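Local atomic coordinates of periplasmic beta-glucosidase (Pseudomonas aeruginosa, PDB entry 6R5T), a protein that probably hydrolyses terminal, non-reducing beta-D-glucosyl residues in the periplasm, releasing beta-D-glucose, as a member of glycosyl hydrolase family 3. Residues L621-L626 with V716-L720; A96-P100 with L673-K678; S628-R633 with S729-L733; N645-G651 with V679-E685. The protein carries 1 engineered substitution. All coordinates share one frame; numbering follows the deposited sequence.

Contact 1: L621-L626 with V716-L720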
loop_
_atom_site.group_PDB
_atom_site.type_symbol
_atom_site.label_atom_id
_atom_site.label_comp_id
_atom_site.label_asym_id
_atom_site.label_seq_id
_atom_site.Cartn_x
_atom_site.Cartn_y
_atom_site.Cartn_z
ATOM N N LEU A 621 -17.759 13.576 -29.528
ATOM C CA LEU A 621 -19.003 13.347 -28.751
ATOM C C LEU A 621 -19.777 14.657 -28.730
ATOM O O LEU A 621 -19.173 15.727 -28.548
ATOM C CB LEU A 621 -18.727 12.899 -27.313
ATOM C CG LEU A 621 -18.204 11.479 -27.130
ATOM C CD1 LEU A 621 -17.668 11.232 -25.746
ATOM C CD2 LEU A 621 -19.310 10.498 -27.407
ATOM N N SER A 622 -21.079 14.570 -28.960
ATOM C CA SER A 622 -21.993 15.710 -28.804
ATOM C C SER A 622 -22.154 15.958 -27.312
ATOM O O SER A 622 -21.732 15.154 -26.475
ATOM C CB SER A 622 -23.303 15.419 -29.473
ATOM O OG SER A 622 -24.046 14.423 -28.775
ATOM N N PRO A 623 -22.807 17.072 -26.924
ATOM C CA PRO A 623 -22.989 17.368 -25.509
ATOM C C PRO A 623 -23.835 16.289 -24.851
ATOM O O PRO A 623 -24.787 15.776 -25.449
ATOM C CB PRO A 623 -23.737 18.709 -25.530
ATOM C CG PRO A 623 -23.395 19.292 -26.860
ATOM C CD PRO A 623 -23.365 18.121 -27.807
ATOM N N LEU A 624 -23.489 15.976 -23.607
ATOM C CA LEU A 624 -24.264 15.012 -22.832
ATOM C C LEU A 624 -25.616 15.625 -22.454
ATOM O O LEU A 624 -25.635 16.778 -22.004
ATOM C CB LEU A 624 -23.473 14.695 -21.566
ATOM C CG LEU A 624 -24.188 13.804 -20.564
ATOM C CD1 LEU A 624 -24.519 12.439 -21.110
ATOM C CD2 LEU A 624 -23.360 13.699 -19.301
ATOM N N ARG A 625 -26.664 14.856 -22.642
ATOM C CA ARG A 625 -28.032 15.287 -22.262
ATOM C C ARG A 625 -28.684 14.203 -21.405
ATOM O O ARG A 625 -28.694 13.028 -21.790
ATOM C CB ARG A 625 -28.800 15.619 -23.546
ATOM C CG ARG A 625 -28.209 16.801 -24.326
ATOM C CD ARG A 625 -28.388 18.157 -23.633
ATOM N NE ARG A 625 -27.873 19.349 -24.337
ATOM C CZ ARG A 625 -26.775 20.054 -23.994
ATOM N NH1 ARG A 625 -26.021 19.687 -22.962
ATOM N NH2 ARG A 625 -26.416 21.125 -24.697
ATOM N N LEU A 626 -29.287 14.598 -20.279
ATOM C CA LEU A 626 -30.052 13.674 -19.428
ATOM C C LEU A 626 -31.549 13.862 -19.716
ATOM O O LEU A 626 -31.952 15.006 -19.994
ATOM C CB LEU A 626 -29.756 13.967 -17.959
ATOM C CG LEU A 626 -28.292 13.942 -17.557
ATOM C CD1 LEU A 626 -28.159 14.161 -16.048
ATOM C CD2 LEU A 626 -27.655 12.622 -17.967
ATOM N N VAL A 716 -23.175 12.825 -13.705
ATOM C CA VAL A 716 -23.040 11.838 -14.787
ATOM C C VAL A 716 -21.958 12.353 -15.710
ATOM O O VAL A 716 -22.078 13.471 -16.214
ATOM C CB VAL A 716 -24.369 11.635 -15.546
ATOM C CG1 VAL A 716 -24.163 10.614 -16.637
ATOM C CG2 VAL A 716 -25.487 11.213 -14.609
ATOM N N PHE A 717 -20.889 11.579 -15.895
ATOM C CA PHE A 717 -19.747 11.950 -16.763
ATOM C C PHE A 717 -19.707 11.003 -17.946
ATOM O O PHE A 717 -19.926 9.791 -17.773
ATOM C CB PHE A 717 -18.400 11.799 -16.084
ATOM C CG PHE A 717 -18.231 12.573 -14.828
ATOM C CD1 PHE A 717 -18.756 12.096 -13.654
ATOM C CD2 PHE A 717 -17.489 13.742 -14.829
ATOM C CE1 PHE A 717 -18.528 12.799 -12.496
ATOM C CE2 PHE A 717 -17.302 14.461 -13.662
ATOM C CZ PHE A 717 -17.868 13.996 -12.505
ATOM N N VAL A 718 -19.538 11.550 -19.140
ATOM C CA VAL A 718 -19.305 10.723 -20.336
ATOM C C VAL A 718 -18.048 11.184 -21.034
ATOM O O VAL A 718 -17.761 12.391 -21.046
ATOM C CB VAL A 718 -20.547 10.727 -21.258
ATOM C CG1 VAL A 718 -20.249 9.969 -22.513
ATOM C CG2 VAL A 718 -21.730 10.095 -20.527
ATOM N N GLY A 719 -17.302 10.236 -21.552
ATOM C CA GLY A 719 -16.139 10.542 -22.391
ATOM C C GLY A 719 -15.496 9.266 -22.904
ATOM O O GLY A 719 -16.006 8.157 -22.686
ATOM N N LEU A 720 -14.411 9.457 -23.643
ATOM C CA LEU A 720 -13.665 8.321 -24.250
ATOM C C LEU A 720 -12.489 7.851 -23.388
ATOM O O LEU A 720 -11.791 6.911 -23.795
ATOM C CB LEU A 720 -13.207 8.761 -25.643
ATOM C CG LEU A 720 -14.324 9.213 -26.561
ATOM C CD1 LEU A 720 -13.761 9.521 -27.938
ATOM C CD2 LEU A 720 -15.442 8.178 -26.696
#

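Contact 2: A96-P100 with L673-K678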
loop_
_atom_site.group_PDB
_atom_site.type_symbol
_atom_site.label_atom_id
_atom_site.label_comp_id
_atom_site.label_asym_id
_atom_site.label_seq_id
_atom_site.Cartn_x
_atom_site.Cartn_y
_atom_site.Cartn_z
ATOM N N ALA A 96 -9.290 -5.276 -22.119
ATOM C CA ALA A 96 -9.028 -4.056 -22.881
ATOM C C ALA A 96 -9.871 -4.029 -24.148
ATOM O O ALA A 96 -9.922 -2.959 -24.800
ATOM C CB ALA A 96 -7.554 -3.908 -23.201
ATOM N N SER A 97 -10.488 -5.146 -24.524
ATOM C CA SER A 97 -11.470 -5.143 -25.632
ATOM C C SER A 97 -12.723 -4.323 -25.274
ATOM O O SER A 97 -13.448 -3.951 -26.199
ATOM C CB SER A 97 -11.849 -6.533 -26.048
ATOM O OG SER A 97 -12.774 -7.124 -25.110
ATOM N N TRP A 98 -13.059 -4.219 -23.989
ATOM C CA TRP A 98 -14.315 -3.553 -23.555
ATOM C C TRP A 98 -15.521 -4.125 -24.315
ATOM O O TRP A 98 -16.481 -3.384 -24.623
ATOM C CB TRP A 98 -14.232 -2.033 -23.722
ATOM C CG TRP A 98 -13.328 -1.372 -22.730
ATOM C CD1 TRP A 98 -11.974 -1.351 -22.733
ATOM C CD2 TRP A 98 -13.729 -0.655 -21.575
ATOM N NE1 TRP A 98 -11.491 -0.647 -21.661
ATOM C CE2 TRP A 98 -12.559 -0.161 -20.948
ATOM C CE3 TRP A 98 -14.972 -0.319 -21.025
ATOM C CZ2 TRP A 98 -12.597 0.598 -19.796
ATOM C CZ3 TRP A 98 -15.004 0.478 -19.918
ATOM C CH2 TRP A 98 -13.836 0.911 -19.288
ATOM N N ASP A 99 -15.528 -5.426 -24.552
ATOM C CA ASP A 99 -16.578 -6.024 -25.407
ATOM C C ASP A 99 -16.920 -7.370 -24.799
ATOM O O ASP A 99 -16.203 -8.319 -24.970
ATOM C CB ASP A 99 -16.109 -6.107 -26.856
ATOM C CG ASP A 99 -17.247 -6.586 -27.744
ATOM O OD1 ASP A 99 -18.249 -7.073 -27.199
ATOM O OD2 ASP A 99 -17.133 -6.391 -28.933
ATOM N N PRO A 100 -18.010 -7.447 -24.042
ATOM C CA PRO A 100 -18.427 -8.713 -23.466
ATOM C C PRO A 100 -18.554 -9.824 -24.513
ATOM O O PRO A 100 -18.321 -10.981 -24.183
ATOM C CB PRO A 100 -19.774 -8.363 -22.825
ATOM C CG PRO A 100 -19.733 -6.890 -22.593
ATOM C CD PRO A 100 -18.892 -6.323 -23.700
ATOM N N LEU A 673 -17.193 3.857 -12.777
ATOM C CA LEU A 673 -17.780 3.387 -14.054
ATOM C C LEU A 673 -19.177 2.798 -13.797
ATOM O O LEU A 673 -19.307 1.929 -12.906
ATOM C CB LEU A 673 -16.887 2.349 -14.684
ATOM C CG LEU A 673 -17.280 1.904 -16.082
ATOM C CD1 LEU A 673 -17.017 2.991 -17.102
ATOM C CD2 LEU A 673 -16.480 0.677 -16.442
ATOM N N ARG A 674 -20.141 3.204 -14.610
ATOM C CA ARG A 674 -21.511 2.669 -14.495
ATOM C C ARG A 674 -22.077 2.334 -15.872
ATOM O O ARG A 674 -23.208 1.893 -15.927
ATOM C CB ARG A 674 -22.452 3.598 -13.729
ATOM C CG ARG A 674 -22.208 3.636 -12.237
ATOM C CD ARG A 674 -22.508 2.304 -11.633
ATOM N NE ARG A 674 -22.388 2.314 -10.194
ATOM C CZ ARG A 674 -21.359 1.900 -9.514
ATOM N NH1 ARG A 674 -20.259 1.504 -10.135
ATOM N NH2 ARG A 674 -21.458 1.854 -8.186
ATOM N N GLY A 675 -21.320 2.439 -16.950
ATOM C CA GLY A 675 -21.782 1.922 -18.229
ATOM C C GLY A 675 -20.746 2.155 -19.289
ATOM O O GLY A 675 -19.823 2.971 -19.070
ATOM N N PHE A 676 -20.864 1.438 -20.380
ATOM C CA PHE A 676 -19.974 1.687 -21.515
ATOM C C PHE A 676 -20.597 1.115 -22.779
ATOM O O PHE A 676 -21.511 0.268 -22.692
ATOM C CB PHE A 676 -18.585 1.099 -21.289
ATOM C CG PHE A 676 -18.535 -0.381 -21.069
ATOM C CD1 PHE A 676 -18.435 -1.242 -22.144
ATOM C CD2 PHE A 676 -18.615 -0.885 -19.777
ATOM C CE1 PHE A 676 -18.341 -2.608 -21.911
ATOM C CE2 PHE A 676 -18.581 -2.256 -19.552
ATOM C CZ PHE A 676 -18.447 -3.098 -20.637
ATOM N N ARG A 677 -20.129 1.633 -23.897
ATOM C CA ARG A 677 -20.613 1.155 -25.221
ATOM C C ARG A 677 -19.408 1.149 -26.136
ATOM O O ARG A 677 -18.847 2.234 -26.395
ATOM C CB ARG A 677 -21.717 2.033 -25.814
ATOM C CG ARG A 677 -22.726 1.296 -26.703
ATOM C CD ARG A 677 -23.730 0.468 -25.870
ATOM N NE ARG A 677 -24.853 1.194 -25.251
ATOM C CZ ARG A 677 -25.168 1.214 -23.957
ATOM N NH1 ARG A 677 -24.459 0.570 -23.030
ATOM N NH2 ARG A 677 -26.231 1.903 -23.581
ATOM N N LYS A 678 -19.063 -0.006 -26.662
ATOM C CA LYS A 678 -18.043 -0.040 -27.713
ATOM C C LYS A 678 -18.768 0.070 -29.045
ATOM O O LYS A 678 -19.697 -0.716 -29.290
ATOM C CB LYS A 678 -17.256 -1.321 -27.648
ATOM C CG LYS A 678 -16.149 -1.347 -28.672
ATOM C CD LYS A 678 -15.269 -2.496 -28.443
ATOM C CE LYS A 678 -13.935 -2.438 -29.128
ATOM N NZ LYS A 678 -13.512 -3.869 -29.150
HETATM O O HOH W 1 -19.073 -2.763 -25.358
#

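Contact 3: S628-R633 with S729-L733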
loop_
_atom_site.group_PDB
_atom_site.type_symbol
_atom_site.label_atom_id
_atom_site.label_comp_id
_atom_site.label_asym_id
_atom_site.label_seq_id
_atom_site.Cartn_x
_atom_site.Cartn_y
_atom_site.Cartn_z
ATOM N N SER A 628 -34.011 13.805 -17.677
ATOM C CA SER A 628 -34.615 14.754 -16.722
ATOM C C SER A 628 -33.599 15.189 -15.673
ATOM O O SER A 628 -32.540 14.564 -15.548
ATOM C CB SER A 628 -35.888 14.229 -16.087
ATOM O OG SER A 628 -35.654 13.274 -15.086
ATOM N N GLU A 629 -33.976 16.224 -14.951
ATOM C CA GLU A 629 -33.147 16.833 -13.897
ATOM C C GLU A 629 -33.433 16.148 -12.569
ATOM O O GLU A 629 -32.654 16.374 -11.658
ATOM C CB GLU A 629 -33.426 18.329 -13.841
ATOM C CG GLU A 629 -32.794 19.079 -15.008
ATOM C CD GLU A 629 -32.724 20.595 -14.872
ATOM O OE1 GLU A 629 -32.523 21.099 -13.728
ATOM O OE2 GLU A 629 -32.851 21.278 -15.919
ATOM N N ARG A 630 -34.517 15.372 -12.487
ATOM C CA ARG A 630 -34.971 14.745 -11.239
ATOM C C ARG A 630 -35.274 13.293 -11.534
ATOM O O ARG A 630 -35.753 12.992 -12.644
ATOM C CB ARG A 630 -36.190 15.505 -10.726
ATOM C CG ARG A 630 -35.838 16.890 -10.228
ATOM C CD ARG A 630 -37.077 17.767 -10.161
ATOM N NE ARG A 630 -37.377 17.990 -8.764
ATOM C CZ ARG A 630 -38.585 18.193 -8.254
ATOM N NH1 ARG A 630 -38.705 18.356 -6.945
ATOM N NH2 ARG A 630 -39.662 18.216 -9.029
ATOM N N LEU A 631 -34.913 12.414 -10.615
ATOM C CA LEU A 631 -35.173 10.967 -10.733
ATOM C C LEU A 631 -35.977 10.515 -9.522
ATOM O O LEU A 631 -35.522 10.617 -8.378
ATOM C CB LEU A 631 -33.861 10.192 -10.847
ATOM C CG LEU A 631 -34.005 8.686 -11.044
ATOM C CD1 LEU A 631 -34.727 8.388 -12.338
ATOM C CD2 LEU A 631 -32.644 7.974 -10.998
ATOM N N ALA A 632 -37.189 10.043 -9.769
ATOM C CA ALA A 632 -37.982 9.401 -8.709
ATOM C C ALA A 632 -37.455 7.991 -8.427
ATOM O O ALA A 632 -36.981 7.266 -9.339
ATOM C CB ALA A 632 -39.434 9.396 -9.129
ATOM N N ARG A 633 -37.600 7.549 -7.188
ATOM C CA ARG A 633 -37.353 6.133 -6.816
ATOM C C ARG A 633 -38.266 5.227 -7.652
ATOM O O ARG A 633 -39.444 5.560 -7.793
ATOM C CB ARG A 633 -37.650 5.874 -5.344
ATOM C CG ARG A 633 -36.983 6.834 -4.372
ATOM C CD ARG A 633 -35.669 6.272 -3.902
ATOM N NE ARG A 633 -35.017 7.208 -2.986
ATOM C CZ ARG A 633 -33.855 6.987 -2.388
ATOM N NH1 ARG A 633 -33.224 5.841 -2.590
ATOM N NH2 ARG A 633 -33.316 7.920 -1.618
ATOM N N SER A 729 -25.701 17.029 -14.174
ATOM C CA SER A 729 -26.199 16.574 -12.868
ATOM C C SER A 729 -27.694 16.270 -12.907
ATOM O O SER A 729 -28.412 16.880 -13.689
ATOM C CB SER A 729 -25.900 17.570 -11.794
ATOM O OG SER A 729 -24.488 17.622 -11.629
ATOM N N PHE A 730 -28.109 15.367 -12.045
ATOM C CA PHE A 730 -29.542 15.209 -11.727
ATOM C C PHE A 730 -29.676 15.067 -10.221
ATOM O O PHE A 730 -28.702 14.859 -9.499
ATOM C CB PHE A 730 -30.158 14.048 -12.487
ATOM C CG PHE A 730 -29.702 12.690 -12.022
ATOM C CD1 PHE A 730 -28.563 12.120 -12.564
ATOM C CD2 PHE A 730 -30.408 11.972 -11.077
ATOM C CE1 PHE A 730 -28.133 10.878 -12.148
ATOM C CE2 PHE A 730 -29.969 10.733 -10.655
ATOM C CZ PHE A 730 -28.828 10.189 -11.205
ATOM N N THR A 731 -30.902 15.168 -9.743
ATOM C CA THR A 731 -31.218 14.978 -8.332
ATOM C C THR A 731 -32.092 13.743 -8.152
ATOM O O THR A 731 -33.115 13.609 -8.824
ATOM C CB THR A 731 -31.941 16.206 -7.781
ATOM O OG1 THR A 731 -31.099 17.341 -7.914
ATOM C CG2 THR A 731 -32.295 16.034 -6.331
ATOM N N LEU A 732 -31.661 12.833 -7.286
ATOM C CA LEU A 732 -32.500 11.696 -6.846
ATOM C C LEU A 732 -33.417 12.230 -5.756
ATOM O O LEU A 732 -32.918 12.855 -4.780
ATOM C CB LEU A 732 -31.621 10.579 -6.285
ATOM C CG LEU A 732 -32.344 9.331 -5.809
ATOM C CD1 LEU A 732 -33.012 8.626 -6.986
ATOM C CD2 LEU A 732 -31.381 8.395 -5.097
ATOM N N LEU A 733 -34.714 11.947 -5.885
ATOM C CA LEU A 733 -35.739 12.399 -4.897
ATOM C C LEU A 733 -35.826 11.438 -3.692
ATOM O O LEU A 733 -35.478 10.265 -3.909
ATOM C CB LEU A 733 -37.077 12.503 -5.636
ATOM C CG LEU A 733 -37.073 13.460 -6.825
ATOM C CD1 LEU A 733 -38.372 13.411 -7.634
ATOM C CD2 LEU A 733 -36.759 14.877 -6.385
HETATM O O HOH W 2 -30.392 16.804 -15.386
#

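Contact 4: N645-G651 with V679-E685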
loop_
_atom_site.group_PDB
_atom_site.type_symbol
_atom_site.label_atom_id
_atom_site.label_comp_id
_atom_site.label_asym_id
_atom_site.label_seq_id
_atom_site.Cartn_x
_atom_site.Cartn_y
_atom_site.Cartn_z
ATOM N N ASN A 645 -17.425 9.484 -35.912
ATOM C CA ASN A 645 -16.068 9.268 -36.417
ATOM C C ASN A 645 -15.756 10.480 -37.285
ATOM O O ASN A 645 -16.357 10.629 -38.378
ATOM C CB ASN A 645 -15.987 7.949 -37.182
ATOM C CG ASN A 645 -14.613 7.605 -37.689
ATOM O OD1 ASN A 645 -13.768 8.492 -37.836
ATOM N ND2 ASN A 645 -14.384 6.342 -38.013
ATOM N N SER A 646 -14.901 11.352 -36.779
ATOM C CA SER A 646 -14.597 12.627 -37.457
ATOM C C SER A 646 -13.251 12.554 -38.191
ATOM O O SER A 646 -12.742 13.627 -38.603
ATOM C CB SER A 646 -14.666 13.757 -36.444
ATOM O OG SER A 646 -13.814 13.501 -35.355
ATOM N N GLY A 647 -12.680 11.361 -38.380
ATOM C CA GLY A 647 -11.422 11.136 -39.104
ATOM C C GLY A 647 -11.612 10.404 -40.431
ATOM O O GLY A 647 -12.739 10.345 -40.953
ATOM N N LYS A 648 -10.579 9.746 -40.924
ATOM C CA LYS A 648 -10.568 9.190 -42.286
ATOM C C LYS A 648 -10.527 7.662 -42.330
ATOM O O LYS A 648 -10.569 7.097 -43.434
ATOM C CB LYS A 648 -9.352 9.761 -43.024
ATOM C CG LYS A 648 -9.273 11.285 -43.054
ATOM C CD LYS A 648 -7.844 11.796 -43.148
ATOM C CE LYS A 648 -7.792 13.277 -43.463
ATOM N NZ LYS A 648 -6.397 13.759 -43.458
ATOM N N ARG A 649 -10.474 6.968 -41.187
ATOM C CA ARG A 649 -10.434 5.498 -41.190
ATOM C C ARG A 649 -11.563 5.007 -40.308
ATOM O O ARG A 649 -11.863 5.633 -39.308
ATOM C CB ARG A 649 -9.104 4.954 -40.661
ATOM C CG ARG A 649 -7.917 5.370 -41.518
ATOM C CD ARG A 649 -6.643 4.979 -40.833
ATOM N NE ARG A 649 -5.515 5.275 -41.658
ATOM C CZ ARG A 649 -5.002 4.440 -42.565
ATOM N NH1 ARG A 649 -5.485 3.205 -42.710
ATOM N NH2 ARG A 649 -3.974 4.855 -43.290
ATOM N N ALA A 650 -12.149 3.884 -40.707
ATOM C CA ALA A 650 -13.106 3.183 -39.860
ATOM C C ALA A 650 -12.400 2.783 -38.567
ATOM O O ALA A 650 -11.228 2.463 -38.582
ATOM C CB ALA A 650 -13.647 1.977 -40.576
ATOM N N GLY A 651 -13.133 2.767 -37.474
ATOM C CA GLY A 651 -12.566 2.236 -36.225
ATOM C C GLY A 651 -13.581 2.258 -35.119
ATOM O O GLY A 651 -14.609 2.966 -35.202
ATOM N N VAL A 679 -18.290 0.967 -29.890
ATOM C CA VAL A 679 -18.978 1.313 -31.147
ATOM C C VAL A 679 -17.959 1.351 -32.254
ATOM O O VAL A 679 -16.987 2.133 -32.151
ATOM C CB VAL A 679 -19.711 2.652 -30.993
ATOM C CG1 VAL A 679 -20.482 2.963 -32.243
ATOM C CG2 VAL A 679 -20.600 2.667 -29.747
ATOM N N MET A 680 -18.241 0.598 -33.318
ATOM C CA MET A 680 -17.452 0.616 -34.561
ATOM C C MET A 680 -18.101 1.575 -35.558
ATOM O O MET A 680 -19.307 1.446 -35.832
ATOM C CB MET A 680 -17.420 -0.790 -35.163
ATOM C CG MET A 680 -16.888 -0.856 -36.571
ATOM S SD MET A 680 -15.191 -0.308 -36.749
ATOM C CE MET A 680 -14.419 -1.777 -36.076
ATOM N N LEU A 681 -17.356 2.552 -36.057
ATOM C CA LEU A 681 -17.947 3.573 -36.962
ATOM C C LEU A 681 -17.103 3.733 -38.204
ATOM O O LEU A 681 -15.859 3.802 -38.149
ATOM C CB LEU A 681 -18.046 4.914 -36.252
ATOM C CG LEU A 681 -19.009 4.976 -35.078
ATOM C CD1 LEU A 681 -18.834 6.322 -34.433
ATOM C CD2 LEU A 681 -20.446 4.762 -35.465
ATOM N N GLU A 682 -17.761 3.813 -39.352
ATOM C CA GLU A 682 -17.058 4.250 -40.547
ATOM C C GLU A 682 -16.797 5.753 -40.431
ATOM O O GLU A 682 -17.482 6.465 -39.700
ATOM C CB GLU A 682 -17.930 3.942 -41.787
ATOM C CG GLU A 682 -18.267 2.467 -41.969
ATOM C CD GLU A 682 -17.127 1.615 -42.493
ATOM O OE1 GLU A 682 -17.323 0.410 -42.579
ATOM O OE2 GLU A 682 -16.122 2.176 -42.969
ATOM N N PRO A 683 -15.881 6.322 -41.228
ATOM C CA PRO A 683 -15.706 7.761 -41.297
ATOM C C PRO A 683 -17.009 8.518 -41.591
ATOM O O PRO A 683 -17.759 8.109 -42.468
ATOM C CB PRO A 683 -14.655 7.942 -42.381
ATOM C CG PRO A 683 -13.964 6.614 -42.453
ATOM C CD PRO A 683 -15.000 5.582 -42.136
ATOM N N GLY A 684 -17.292 9.546 -40.791
ATOM C CA GLY A 684 -18.523 10.346 -40.868
ATOM C C GLY A 684 -19.771 9.654 -40.355
ATOM O O GLY A 684 -20.820 10.290 -40.403
ATOM N N GLU A 685 -19.695 8.429 -39.844
ATOM C CA GLU A 685 -20.839 7.756 -39.205
ATOM C C GLU A 685 -21.034 8.311 -37.796
ATOM O O GLU A 685 -20.045 8.627 -37.123
ATOM C CB GLU A 685 -20.642 6.252 -39.225
ATOM C CG GLU A 685 -21.868 5.446 -38.885
ATOM C CD GLU A 685 -21.667 3.941 -38.871
ATOM O OE1 GLU A 685 -22.619 3.289 -38.389
ATOM O OE2 GLU A 685 -20.562 3.414 -39.265
#

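Contact 1: L621-L626 with V716-L720
Leu624 lies over Val718 at about a right angle, its CD1 reaching Val718 CG2 at 3.7 Å, and this pair is the middle of a contact carried by apolar side chains between two chain segments that run in nearly opposite directions (166° apart). With CG anti to its own backbone N (chi1 174°), Leu624 spreads its two methyls along the other strand, so that CD1 takes Val718 while CD2 comes down on the backbone, 3.4 Å from Val716 O. At one end Leu626 and Val716 reach toward each other tip to tip, Leu626 CD2 stopping 4.2 Å from Val716 CB. At the other end a single methyl does the work: Leu621 CD1 rests 3.8 Å from Gly719 CA and 3.9 Å from Leu720 CD2.

No hydrogen bond crosses between the two segments. Their polar groups look to other strands: Leu624 N donates to the carboxylate of Glu726, while the backbones of Val716 and Val718 bond to those of Arg728 and Glu726.

The two strands belong to different sheets packed face to face, as in a fibronectin type III-like sandwich. Strand 619-626 is paired with strand 636-645, whose Val641 and Leu643 also touch Leu621, whereas strand 712-719 lies between strands 651-660 and 725-732; Val716 and Val718 pack on Leu657 and Val655 of the former.

Contact 2: A96-P100 with L673-K678
Trp98 drives the edge of its indole into the face of Phe676, a T-shaped stack with planes at 88° and the six-membered ring's centroid 5.1 Å from that of Phe676. The closest ring atoms are Trp98 CE3 and Phe676 CG, 3.6 Å apart, so the indole edge sits toward the rim of the phenyl face and not over its centre. Phe676 CG stands between its backbone N and carbonyl carbon (chi1 60°), a rotation that helps turn a ring face to the Trp98 edge. The phenyl edge receives Pro100 CD, near the ring plane, and Leu673 comes from the opposite direction to Trp98, its CD2 reaching Trp98 CZ3 at 3.8 Å.

Lys678 works differently. Its chain is fully extended past Asp99 CB, and NZ donates to Ser97 O at 3.0 Å, in the carbonyl plane and on a lone pair. The same ammonium forms a salt bridge with Glu361, while the carboxylate of Asp99 stays beyond salt-bridge range and caps the N-terminus of helix 100-116 through Glu101 N. A water ties the backbones together, donating to Trp98 O at 2.8 Å and accepting from Lys678 N at 3.0 Å.

Here the turn between helices 91-95 and 100-116 of the TIM-barrel domain meets strand 672-681, an outermost strand of the fibronectin-like sheet. Helix 146-161 packs on Phe676 through Leu148 and Leu151, and Val654 of the adjacent strand 651-660 touches Trp98.

Contact 3: S628-R633 with S729-L733
Arg630 pairs with Thr731 and Leu631 with Leu732 in a short parallel ladder, stitched by Thr731 N to Glu629 O, Leu631 N to Thr731 O at 2.8 Å, and Leu733 N to Leu631 O at 2.9 Å. Just before the ladder, a water donates to both Ser628 O and Ser729 O.

On the buried side, Leu631 and Phe730 lie side by side and point the same way, with Leu631 CD2 at 3.9 Å from Phe730 CE2. Leu732 crosses Leu631 at a slant, and its two methyls divide the work: CD1 lies 3.5 Å from Leu631 O, whereas CD2 sits over the centre of one face of the Arg633 guanidinium, 3.9 Å from CZ. The bend of Arg633 at chi2 (-93°) turns its chain back toward the end of the other strand, where NE makes a weak bond to Leu733 O at 3.2 Å. Its firmer polar partner is Glu695, which forms a salt bridge with NH1; Ala709 O accepts from the same nitrogen. Across the sheet, Arg630 bends at chi3 and crosses Leu733 at about a right angle, bringing NE to 4.0 Å from Leu733 CD2.

Leu733 ends the chain, and strand 630-631 adds on as the edge strand beside the C-terminal strand 725-732. Strand 630-631 follows strand 619-626 of the facing sheet closely, and such a switch of one chain between the two sheets of a beta sandwich suits the fibronectin type III-like fold. The magnesium site of Asp661 and Val663 is close by, the ion about 7 Å from the Leu732 side chain.

Contact 4: N645-G651 with V679-E685
Asn645 ND2 donates to Leu681 O at 2.9 Å, and Gly651 N reaches the same oxygen at 3.0 Å from the opposite face of its carbonyl plane. Leu681 O is therefore gripped by two donors, one from each end of segment 645-651. The strand pairing is completed by Leu681 N to Gly651 O, which makes Gly651 and Leu681 an antiparallel hydrogen-bonded pair. The Asn645 backbone binds as well: its N donates to Glu685 O, and its O accepts from Gly684 N at 2.8 Å.

Around these bonds Pro683 lies against the loop backbone, with CB 3.4 Å from Gly647 O and CD 3.6 Å from Ala650 N. Met680, bent at chi2 and chi3, folds its sulfur back to 3.4 Å from Gly651 C.

The next shell holds the amide in place. With CG anti to the backbone N (chi1 -177°), the Asn645 side chain lies across the mouth of its own loop, where ND2 also donates to Arg649 O at 2.9 Å, almost within the amide plane. OD1 accepts from Gly647 N in an Asx turn and from the hydroxyl of Thr617. In the partner segment, Glu682 to Glu685 form a type II beta turn with Gly684 at positive phi, and the carboxylate of Glu685 accepts from Glu682 N.

Both hydrogens of the ND2 group are thus used and OD1 has two donors, so this buried amide is fixed in rotation and its polar atoms are satisfied. Asn645, with the Gly651-Leu681 pair, joins the two segments through hydrogen bonds between neutral groups.

All four contacts reach the five-stranded mixed sheet of the fibronectin-like domain. Contact 2 alone also takes in the N-terminal barrel domain, through residues 96-100, far earlier in the chain than the others. Contacts 1 and 3, centres 17 Å apart, touch directly: Leu626 and Val716 pack on Phe730, and strands 712-719 and 725-732 are neighbours. Contacts 2 and 4 share strand 672-681 and adjoin in sequence, with centres 18 Å apart. Contacts 3 and 4 lie farthest apart, about 34 Å between centres. In sequence order contact 4 is nested within the loops closed by contacts 1 and 3. Contact 2 docks edge strand 672-681 on the barrel domain.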